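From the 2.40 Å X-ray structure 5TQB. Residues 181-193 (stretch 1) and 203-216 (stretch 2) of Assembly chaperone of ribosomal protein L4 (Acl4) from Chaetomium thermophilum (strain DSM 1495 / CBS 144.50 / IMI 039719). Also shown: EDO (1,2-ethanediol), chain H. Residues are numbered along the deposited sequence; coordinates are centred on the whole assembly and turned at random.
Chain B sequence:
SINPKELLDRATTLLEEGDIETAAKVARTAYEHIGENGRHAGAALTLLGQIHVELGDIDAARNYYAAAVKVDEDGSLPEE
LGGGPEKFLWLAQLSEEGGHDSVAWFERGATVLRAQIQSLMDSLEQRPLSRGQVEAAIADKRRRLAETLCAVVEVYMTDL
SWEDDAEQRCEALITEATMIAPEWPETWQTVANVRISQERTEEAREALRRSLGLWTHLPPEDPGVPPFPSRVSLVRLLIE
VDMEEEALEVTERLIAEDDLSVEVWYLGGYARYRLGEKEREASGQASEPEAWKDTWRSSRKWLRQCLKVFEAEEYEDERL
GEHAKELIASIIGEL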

ATOM      1  N   ALA B 181      -2.887 -20.747   5.736  1.00 71.62           N
ATOM      2  CA  ALA B 181      -2.080 -19.765   5.018  1.00 70.01           C
ATOM      3  C   ALA B 181      -0.765 -19.447   5.728  1.00 74.29           C
ATOM      4  O   ALA B 181      -0.540 -18.303   6.136  1.00 72.18           O
ATOM      5  CB  ALA B 181      -2.879 -18.491   4.816  1.00 67.67           C
ATOM      6  N   PRO B 182       0.116 -20.454   5.866  1.00 78.81           N
ATOM      7  CA  PRO B 182       1.406 -20.247   6.537  1.00 80.46           C
ATOM      8  C   PRO B 182       2.370 -19.392   5.715  1.00 79.95           C
ATOM      9  O   PRO B 182       3.416 -18.984   6.219  1.00 81.94           O
ATOM     10  CB  PRO B 182       1.950 -21.670   6.681  1.00 82.32           C
ATOM     11  CG  PRO B 182       1.350 -22.409   5.545  1.00 81.28           C
ATOM     12  CD  PRO B 182      -0.026 -21.832   5.364  1.00 79.67           C
ATOM     13  N   GLU B 183       2.011 -19.127   4.463  1.00 78.22           N
ATOM     14  CA  GLU B 183       2.856 -18.361   3.551  1.00 77.38           C
ATOM     15  C   GLU B 183       2.419 -16.900   3.473  1.00 70.02           C
ATOM     16  O   GLU B 183       3.024 -16.104   2.758  1.00 71.28           O
ATOM     17  CB  GLU B 183       2.830 -18.988   2.150  1.00 83.22           C
ATOM     18  CG  GLU B 183       1.526 -18.781   1.351  1.00 86.69           C
ATOM     19  CD  GLU B 183       0.341 -19.559   1.909  1.00 88.06           C
ATOM     20  OE1 GLU B 183      -0.772 -18.989   1.977  1.00 85.77           O
ATOM     21  OE2 GLU B 183       0.520 -20.743   2.271  1.00 91.50           O
ATOM     22  N   TRP B 184       1.367 -16.558   4.207  1.00 65.03           N
ATOM     23  CA  TRP B 184       0.798 -15.219   4.174  1.00 63.02           C
ATOM     24  C   TRP B 184       1.303 -14.404   5.371  1.00 65.48           C
ATOM     25  O   TRP B 184       1.148 -14.836   6.516  1.00 66.05           O
ATOM     26  CB  TRP B 184      -0.722 -15.330   4.220  1.00 61.92           C
ATOM     27  CG  TRP B 184      -1.469 -14.204   3.576  1.00 61.49           C
ATOM     28  CD1 TRP B 184      -2.531 -13.528   4.100  1.00 61.98           C
ATOM     29  CD2 TRP B 184      -1.233 -13.637   2.281  1.00 60.13           C
ATOM     30  NE1 TRP B 184      -2.970 -12.577   3.217  1.00 58.72           N
ATOM     31  CE2 TRP B 184      -2.188 -12.620   2.092  1.00 60.04           C
ATOM     32  CE3 TRP B 184      -0.307 -13.889   1.263  1.00 61.84           C
ATOM     33  CZ2 TRP B 184      -2.241 -11.848   0.931  1.00 58.43           C
ATOM     34  CZ3 TRP B 184      -0.362 -13.121   0.109  1.00 62.45           C
ATOM     35  CH2 TRP B 184      -1.323 -12.114  -0.046  1.00 60.46           C
ATOM     36  N   PRO B 185       1.924 -13.234   5.114  1.00 64.28           N
ATOM     37  CA  PRO B 185       2.504 -12.451   6.216  1.00 65.15           C
ATOM     38  C   PRO B 185       1.532 -12.039   7.328  1.00 63.78           C
ATOM     39  O   PRO B 185       1.950 -11.946   8.483  1.00 66.28           O
ATOM     40  CB  PRO B 185       3.055 -11.196   5.523  1.00 64.60           C
ATOM     41  CG  PRO B 185       2.931 -11.411   4.067  1.00 63.72           C
ATOM     42  CD  PRO B 185       2.430 -12.789   3.806  1.00 64.63           C
ATOM     43  N   GLU B 186       0.274 -11.788   6.990  1.00 60.93           N
ATOM     44  CA  GLU B 186      -0.695 -11.292   7.960  1.00 61.37           C
ATOM     45  C   GLU B 186      -1.036 -12.322   9.041  1.00 62.78           C
ATOM     46  O   GLU B 186      -1.415 -11.963  10.156  1.00 61.63           O
ATOM     47  CB  GLU B 186      -1.966 -10.853   7.240  1.00 64.33           C
ATOM     48  CG  GLU B 186      -3.054 -10.332   8.158  1.00 74.21           C
ATOM     49  CD  GLU B 186      -3.828  -9.175   7.546  1.00 80.86           C
ATOM     50  OE1 GLU B 186      -5.076  -9.227   7.546  1.00 82.39           O
ATOM     51  OE2 GLU B 186      -3.188  -8.210   7.074  1.00 82.85           O
ATOM     52  N   THR B 187      -0.905 -13.600   8.715  1.00 62.08           N
ATOM     53  CA  THR B 187      -1.210 -14.634   9.683  1.00 65.70           C
ATOM     54  C   THR B 187      -0.178 -14.578  10.809  1.00 64.60           C
ATOM     55  O   THR B 187      -0.529 -14.627  11.986  1.00 61.04           O
ATOM     56  CB  THR B 187      -1.229 -16.025   9.029  1.00 70.00           C
ATOM     57  OG1 THR B 187       0.034 -16.282   8.407  1.00 75.07           O
ATOM     58  CG2 THR B 187      -2.324 -16.101   7.976  1.00 69.01           C
ATOM     59  N   TRP B 188       1.092 -14.450  10.438  1.00 64.07           N
ATOM     60  CA  TRP B 188       2.179 -14.441  11.410  1.00 67.65           C
ATOM     61  C   TRP B 188       2.264 -13.102  12.127  1.00 66.74           C
ATOM     62  O   TRP B 188       2.695 -13.019  13.279  1.00 64.30           O
ATOM     63  CB  TRP B 188       3.492 -14.794  10.719  1.00 67.15           C
ATOM     64  CG  TRP B 188       3.448 -16.190  10.215  1.00 68.87           C
ATOM     65  CD1 TRP B 188       3.327 -16.593   8.920  1.00 69.15           C
ATOM     66  CD2 TRP B 188       3.481 -17.382  11.007  1.00 71.30           C
ATOM     67  NE1 TRP B 188       3.297 -17.965   8.854  1.00 71.56           N
ATOM     68  CE2 TRP B 188       3.389 -18.472  10.123  1.00 72.67           C
ATOM     69  CE3 TRP B 188       3.587 -17.631  12.379  1.00 72.02           C
ATOM     70  CZ2 TRP B 188       3.404 -19.792  10.565  1.00 75.75           C
ATOM     71  CZ3 TRP B 188       3.602 -18.943  12.816  1.00 74.20           C
ATOM     72  CH2 TRP B 188       3.511 -20.006  11.913  1.00 77.28           C
ATOM     73  N   GLN B 189       1.826 -12.060  11.436  1.00 66.26           N
ATOM     74  CA  GLN B 189       1.679 -10.750  12.037  1.00 65.11           C
ATOM     75  C   GLN B 189       0.684 -10.844  13.193  1.00 63.68           C
ATOM     76  O   GLN B 189       0.904 -10.289  14.275  1.00 60.07           O
ATOM     77  CB  GLN B 189       1.177  -9.779  10.977  1.00 63.49           C
ATOM     78  CG  GLN B 189       1.391  -8.331  11.304  1.00 65.67           C
ATOM     79  CD  GLN B 189       1.351  -7.463  10.066  1.00 63.11           C
ATOM     80  OE1 GLN B 189       2.138  -7.648   9.134  1.00 63.16           O
ATOM     81  NE2 GLN B 189       0.427  -6.512  10.047  1.00 63.93           N
ATOM     82  N   THR B 190      -0.403 -11.571  12.955  1.00 60.78           N
ATOM     83  CA  THR B 190      -1.479 -11.690  13.928  1.00 59.35           C
ATOM     84  C   THR B 190      -1.079 -12.625  15.059  1.00 61.55           C
ATOM     85  O   THR B 190      -1.516 -12.452  16.195  1.00 62.45           O
ATOM     86  CB  THR B 190      -2.778 -12.179  13.258  1.00 54.96           C
ATOM     87  OG1 THR B 190      -3.141 -11.262  12.223  1.00 56.50           O
ATOM     88  CG2 THR B 190      -3.927 -12.266  14.255  1.00 54.01           C
ATOM     89  N   VAL B 191      -0.249 -13.615  14.745  1.00 62.21           N
ATOM     90  CA  VAL B 191       0.292 -14.499  15.765  1.00 64.11           C
ATOM     91  C   VAL B 191       1.117 -13.654  16.736  1.00 66.99           C
ATOM     92  O   VAL B 191       1.018 -13.814  17.951  1.00 69.52           O
ATOM     93  CB  VAL B 191       1.147 -15.627  15.135  1.00 63.58           C
ATOM     94  CG1 VAL B 191       2.031 -16.311  16.178  1.00 63.32           C
ATOM     95  CG2 VAL B 191       0.255 -16.658  14.459  1.00 63.88           C
ATOM     96  N   ALA B 192       1.911 -12.738  16.193  1.00 67.01           N
ATOM     97  CA  ALA B 192       2.755 -11.877  17.014  1.00 69.00           C
ATOM     98  C   ALA B 192       1.907 -10.976  17.907  1.00 68.12           C
ATOM     99  O   ALA B 192       2.220 -10.781  19.084  1.00 66.86           O
ATOM    100  CB  ALA B 192       3.663 -11.039  16.135  1.00 68.78           C
ATOM    101  N   ASN B 193       0.834 -10.436  17.332  1.00 65.41           N
ATOM    102  CA  ASN B 193      -0.086  -9.568  18.053  1.00 64.07           C
ATOM    103  C   ASN B 193      -0.552 -10.249  19.326  1.00 66.66           C
ATOM    104  O   ASN B 193      -0.464  -9.679  20.413  1.00 68.04           O
ATOM    105  CB  ASN B 193      -1.291  -9.230  17.177  1.00 65.15           C
ATOM    106  CG  ASN B 193      -1.779  -7.808  17.372  1.00 66.11           C
ATOM    107  OD1 ASN B 193      -1.636  -7.230  18.448  1.00 68.61           O
ATOM    108  ND2 ASN B 193      -2.355  -7.234  16.323  1.00 64.80           N
ATOM    109  N   GLU B 203       8.774 -14.953  21.168  1.00 84.02           N
ATOM    110  CA  GLU B 203       7.978 -15.625  20.153  1.00 81.99           C
ATOM    111  C   GLU B 203       7.306 -14.604  19.241  1.00 77.19           C
ATOM    112  O   GLU B 203       7.064 -14.883  18.070  1.00 76.25           O
ATOM    113  CB  GLU B 203       6.937 -16.539  20.794  1.00 83.02           C
ATOM    114  CG  GLU B 203       7.547 -17.692  21.574  1.00 91.11           C
ATOM    115  CD  GLU B 203       6.506 -18.677  22.058  1.00 94.41           C
ATOM    116  OE1 GLU B 203       6.425 -18.899  23.282  1.00 94.18           O
ATOM    117  OE2 GLU B 203       5.767 -19.227  21.212  1.00 97.15           O
ATOM    118  N   ALA B 204       7.006 -13.425  19.777  1.00 74.51           N
ATOM    119  CA  ALA B 204       6.447 -12.352  18.962  1.00 73.39           C
ATOM    120  C   ALA B 204       7.468 -11.896  17.925  1.00 72.85           C
ATOM    121  O   ALA B 204       7.130 -11.705  16.759  1.00 70.42           O
ATOM    122  CB  ALA B 204       6.010 -11.182  19.829  1.00 71.35           C
ATOM    123  N   ARG B 205       8.715 -11.727  18.356  1.00 77.53           N
ATOM    124  CA  ARG B 205       9.791 -11.334  17.452  1.00 78.84           C
ATOM    125  C   ARG B 205       9.987 -12.397  16.380  1.00 79.08           C
ATOM    126  O   ARG B 205      10.126 -12.082  15.199  1.00 78.65           O
ATOM    127  CB  ARG B 205      11.102 -11.125  18.217  1.00 82.71           C
ATOM    128  CG  ARG B 205      11.079  -9.953  19.185  1.00 86.99           C
ATOM    129  CD  ARG B 205      12.468  -9.625  19.704  1.00 92.84           C
ATOM    130  NE  ARG B 205      12.428  -8.600  20.746  1.00 98.59           N
ATOM    131  CZ  ARG B 205      12.526  -8.835  22.054  1.00105.12           C
ATOM    132  NH1 ARG B 205      12.681 -10.071  22.519  1.00108.10           N
ATOM    133  NH2 ARG B 205      12.472  -7.821  22.908  1.00106.18           N
ATOM    134  N   GLU B 206       9.993 -13.655  16.811  1.00 79.77           N
ATOM    135  CA  GLU B 206      10.145 -14.796  15.917  1.00 80.11           C
ATOM    136  C   GLU B 206       9.074 -14.787  14.827  1.00 74.84           C
ATOM    137  O   GLU B 206       9.367 -15.017  13.651  1.00 73.30           O
ATOM    138  CB  GLU B 206      10.053 -16.089  16.726  1.00 87.13           C
ATOM    139  CG  GLU B 206      10.366 -17.355  15.949  1.00 94.28           C
ATOM    140  CD  GLU B 206      10.195 -18.606  16.794  1.00101.24           C
ATOM    141  OE1 GLU B 206      11.006 -19.546  16.646  1.00104.45           O
ATOM    142  OE2 GLU B 206       9.246 -18.649  17.610  1.00102.64           O
ATOM    143  N   ALA B 207       7.836 -14.508  15.226  1.00 69.90           N
ATOM    144  CA  ALA B 207       6.710 -14.481  14.301  1.00 68.05           C
ATOM    145  C   ALA B 207       6.831 -13.329  13.311  1.00 68.79           C
ATOM    146  O   ALA B 207       6.585 -13.502  12.117  1.00 66.66           O
ATOM    147  CB  ALA B 207       5.404 -14.374  15.069  1.00 66.67           C
ATOM    148  N   LEU B 208       7.206 -12.156  13.807  1.00 71.11           N
ATOM    149  CA  LEU B 208       7.317 -10.973  12.962  1.00 71.23           C
ATOM    150  C   LEU B 208       8.455 -11.105  11.952  1.00 71.81           C
ATOM    151  O   LEU B 208       8.331 -10.683  10.801  1.00 71.65           O
ATOM    152  CB  LEU B 208       7.531  -9.734  13.828  1.00 70.20           C
ATOM    153  CG  LEU B 208       6.299  -9.195  14.556  1.00 69.63           C
ATOM    154  CD1 LEU B 208       6.696  -8.104  15.538  1.00 70.58           C
ATOM    155  CD2 LEU B 208       5.253  -8.669  13.584  1.00 66.04           C
ATOM    156  N   ARG B 209       9.563 -11.691  12.391  1.00 73.39           N
ATOM    157  CA  ARG B 209      10.703 -11.942  11.519  1.00 74.53           C
ATOM    158  C   ARG B 209      10.293 -12.888  10.395  1.00 76.32           C
ATOM    159  O   ARG B 209      10.811 -12.808   9.279  1.00 77.72           O
ATOM    160  CB  ARG B 209      11.852 -12.556  12.326  1.00 77.82           C
ATOM    161  CG  ARG B 209      13.192 -11.838  12.205  1.00 80.46           C
ATOM    162  CD  ARG B 209      13.877 -11.705  13.564  1.00 83.77           C
ATOM    163  NE  ARG B 209      13.814 -12.943  14.340  1.00 87.07           N
ATOM    164  CZ  ARG B 209      13.948 -13.017  15.664  1.00 86.30           C
ATOM    165  NH1 ARG B 209      14.155 -11.921  16.386  1.00 86.66           N
ATOM    166  NH2 ARG B 209      13.869 -14.193  16.269  1.00 84.19           N
ATOM    167  N   ARG B 210       9.352 -13.777  10.692  1.00 76.65           N
ATOM    168  CA  ARG B 210       8.865 -14.727   9.701  1.00 76.62           C
ATOM    169  C   ARG B 210       7.950 -14.062   8.678  1.00 76.25           C
ATOM    170  O   ARG B 210       8.041 -14.346   7.484  1.00 78.12           O
ATOM    171  CB  ARG B 210       8.129 -15.881  10.375  1.00 76.81           C
ATOM    172  CG  ARG B 210       7.475 -16.816   9.385  1.00 75.85           C
ATOM    173  CD  ARG B 210       7.234 -18.176   9.977  1.00 77.97           C
ATOM    174  NE  ARG B 210       6.687 -19.088   8.983  1.00 82.34           N
ATOM    175  CZ  ARG B 210       6.391 -20.359   9.219  1.00 86.89           C
ATOM    176  NH1 ARG B 210       6.591 -20.878  10.422  1.00 88.45           N
ATOM    177  NH2 ARG B 210       5.892 -21.113   8.248  1.00 88.18           N
ATOM    178  N   SER B 211       7.067 -13.184   9.146  1.00 72.43           N
ATOM    179  CA  SER B 211       6.152 -12.484   8.258  1.00 71.36           C
ATOM    180  C   SER B 211       6.917 -11.588   7.295  1.00 72.78           C
ATOM    181  O   SER B 211       6.559 -11.477   6.127  1.00 72.60           O
ATOM    182  CB  SER B 211       5.160 -11.642   9.058  1.00 71.82           C
ATOM    183  OG  SER B 211       5.808 -10.547   9.681  1.00 75.12           O
ATOM    184  N   LEU B 212       7.968 -10.946   7.791  1.00 73.99           N
ATOM    185  CA  LEU B 212       8.784 -10.066   6.967  1.00 72.70           C
ATOM    186  C   LEU B 212       9.517 -10.849   5.883  1.00 73.27           C
ATOM    187  O   LEU B 212       9.652 -10.385   4.754  1.00 74.01           O
ATOM    188  CB  LEU B 212       9.795  -9.319   7.835  1.00 73.47           C
ATOM    189  CG  LEU B 212       9.218  -8.213   8.719  1.00 73.91           C
ATOM    190  CD1 LEU B 212      10.217  -7.808   9.792  1.00 77.06           C
ATOM    191  CD2 LEU B 212       8.834  -7.016   7.875  1.00 71.09           C
ATOM    192  N   GLY B 213       9.980 -12.045   6.228  1.00 74.75           N
ATOM    193  CA  GLY B 213      10.727 -12.870   5.296  1.00 75.39           C
ATOM    194  C   GLY B 213       9.896 -13.352   4.121  1.00 75.61           C
ATOM    195  O   GLY B 213      10.424 -13.957   3.190  1.00 78.07           O
ATOM    196  N   LEU B 214       8.595 -13.078   4.163  1.00 73.10           N
ATOM    197  CA  LEU B 214       7.679 -13.517   3.120  1.00 69.79           C
ATOM    198  C   LEU B 214       7.375 -12.431   2.093  1.00 70.59           C
ATOM    199  O   LEU B 214       6.684 -12.701   1.112  1.00 75.27           O
ATOM    200  CB  LEU B 214       6.368 -14.008   3.744  1.00 66.15           C
ATOM    201  CG  LEU B 214       6.472 -15.274   4.597  1.00 65.63           C
ATOM    202  CD1 LEU B 214       5.209 -15.473   5.401  1.00 66.29           C
ATOM    203  CD2 LEU B 214       6.741 -16.502   3.741  1.00 67.02           C
ATOM    204  N   TRP B 215       7.879 -11.213   2.298  1.00 69.04           N
ATOM    205  CA  TRP B 215       7.559 -10.121   1.374  1.00 68.12           C
ATOM    206  C   TRP B 215       8.623  -9.029   1.203  1.00 72.23           C
ATOM    207  O   TRP B 215       8.634  -8.349   0.176  1.00 70.40           O
ATOM    208  CB  TRP B 215       6.221  -9.475   1.756  1.00 66.57           C
ATOM    209  CG  TRP B 215       6.258  -8.669   3.022  1.00 69.03           C
ATOM    210  CD1 TRP B 215       6.006  -9.118   4.284  1.00 68.53           C
ATOM    211  CD2 TRP B 215       6.556  -7.270   3.147  1.00 69.20           C
ATOM    212  NE1 TRP B 215       6.129  -8.090   5.187  1.00 68.41           N
ATOM    213  CE2 TRP B 215       6.468  -6.945   4.516  1.00 67.23           C
ATOM    214  CE3 TRP B 215       6.891  -6.263   2.232  1.00 67.59           C
ATOM    215  CZ2 TRP B 215       6.702  -5.658   4.999  1.00 66.27           C
ATOM    216  CZ3 TRP B 215       7.122  -4.982   2.712  1.00 68.48           C
ATOM    217  CH2 TRP B 215       7.026  -4.692   4.084  1.00 68.75           C
ATOM    218  N   THR B 216       9.511  -8.850   2.178  1.00 76.58           N
ATOM    219  CA  THR B 216      10.475  -7.745   2.113  1.00 78.75           C
ATOM    220  C   THR B 216      11.411  -7.857   0.911  1.00 82.46           C
ATOM    221  O   THR B 216      11.958  -6.860   0.446  1.00 82.57           O
ATOM    222  CB  THR B 216      11.332  -7.646   3.386  1.00 77.74           C
ATOM    223  OG1 THR B 216      11.988  -8.898   3.624  1.00 80.53           O
ATOM    224  CG2 THR B 216      10.470  -7.280   4.581  1.00 74.99           C
TER
HETATM  225  C1  EDO H 404      -1.401 -10.166   4.000  1.00 82.73           C
HETATM  226  O1  EDO H 404      -0.052 -10.441   4.305  1.00 79.89           O
HETATM  227  C2  EDO H 404      -1.769  -8.747   4.368  1.00 85.43           C
HETATM  228  O2  EDO H 404      -3.177  -8.629   4.375  1.00 88.46           O
HETATM  229  O   HOH W   1       4.463  -8.395   7.770  1.00 58.96           O

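Two helices can pack closely without a direct hydrogen bond between them, by setting small side chains against the opposing backbone. The contact between residues 181-193 and 203-216 of Acl4 illustrates the principle. The helices of the two stretches run nearly antiparallel, at 166°, and their axes approach to 7.9 Å. The contact buries 621 Å², summed over both sides.

Close backbone approach is the first element. The CA atoms of P185 and S211 lie 4.2 Å apart, as do those of A192 and A204, so the helices meet tightly at two points along their length. Short side chains accompany this spacing. The CB of S211 sits 3.3 Å from the O of P185, and the CB of A192 lies 3.6 Å from the O of A204; between these points the CB of A207 is 3.5 Å from the O of W188. In each case a CB atom rests against a main-chain carbonyl of the opposing helix, and those carbonyls accept hydrogen bonds from the backbone amides of Q189, L208 and A192 within their own helices.

Apolar contacts surround these approaches. The CB of A192 touches the CB of A207 at 3.9 Å and the CG of L208 at 3.6 Å. L208 leaves its backbone sideways, but the end of its side chain comes nearer to the first helix. V191 adds a flank contact, its CG1 4.0 Å from the CB of A207. Near the start of the first helix, P185 meets two residues beyond S211: its CD lies 4.1 Å from the CB of L214, while its CB lies 3.8 Å from the CD1 of W215. L214 also reaches the preceding turn, its CD1 3.5 Å from a carbonyl, the O of E183.

The aromatic contribution centres on W188 and R210. The R210 side chain is extended, with chi1 to chi3 all t, and lies over one face of the indole. Its CD is 3.9 Å from the centroid of the five-membered ring and only 13° off the normal, a CH-pi contact; farther along, its CZ is 3.3 Å from the CZ2 of W188, which lies over a face of the guanidinium. Aliphatic portion and charged end thus both meet the ring. A local hydrogen bond helps hold the indole in place: NE1 of W188 donates to the O of P182 at 2.8 Å, tying the ring to the type I turn that runs from A181 to W184.

Polar linkage across the contact passes through water. Water 1 donates to OE1 of Q189 at 2.8 Å and to OG of S211 at 3.2 Å, and accepts from NE1 of W215 at 3.1 Å. It therefore joins one side chain of the first stretch to two of the second. S211 OG meanwhile donates to the O of L208 at 2.8 Å, so the hydroxyl serves its own helix while its CB packs against the other.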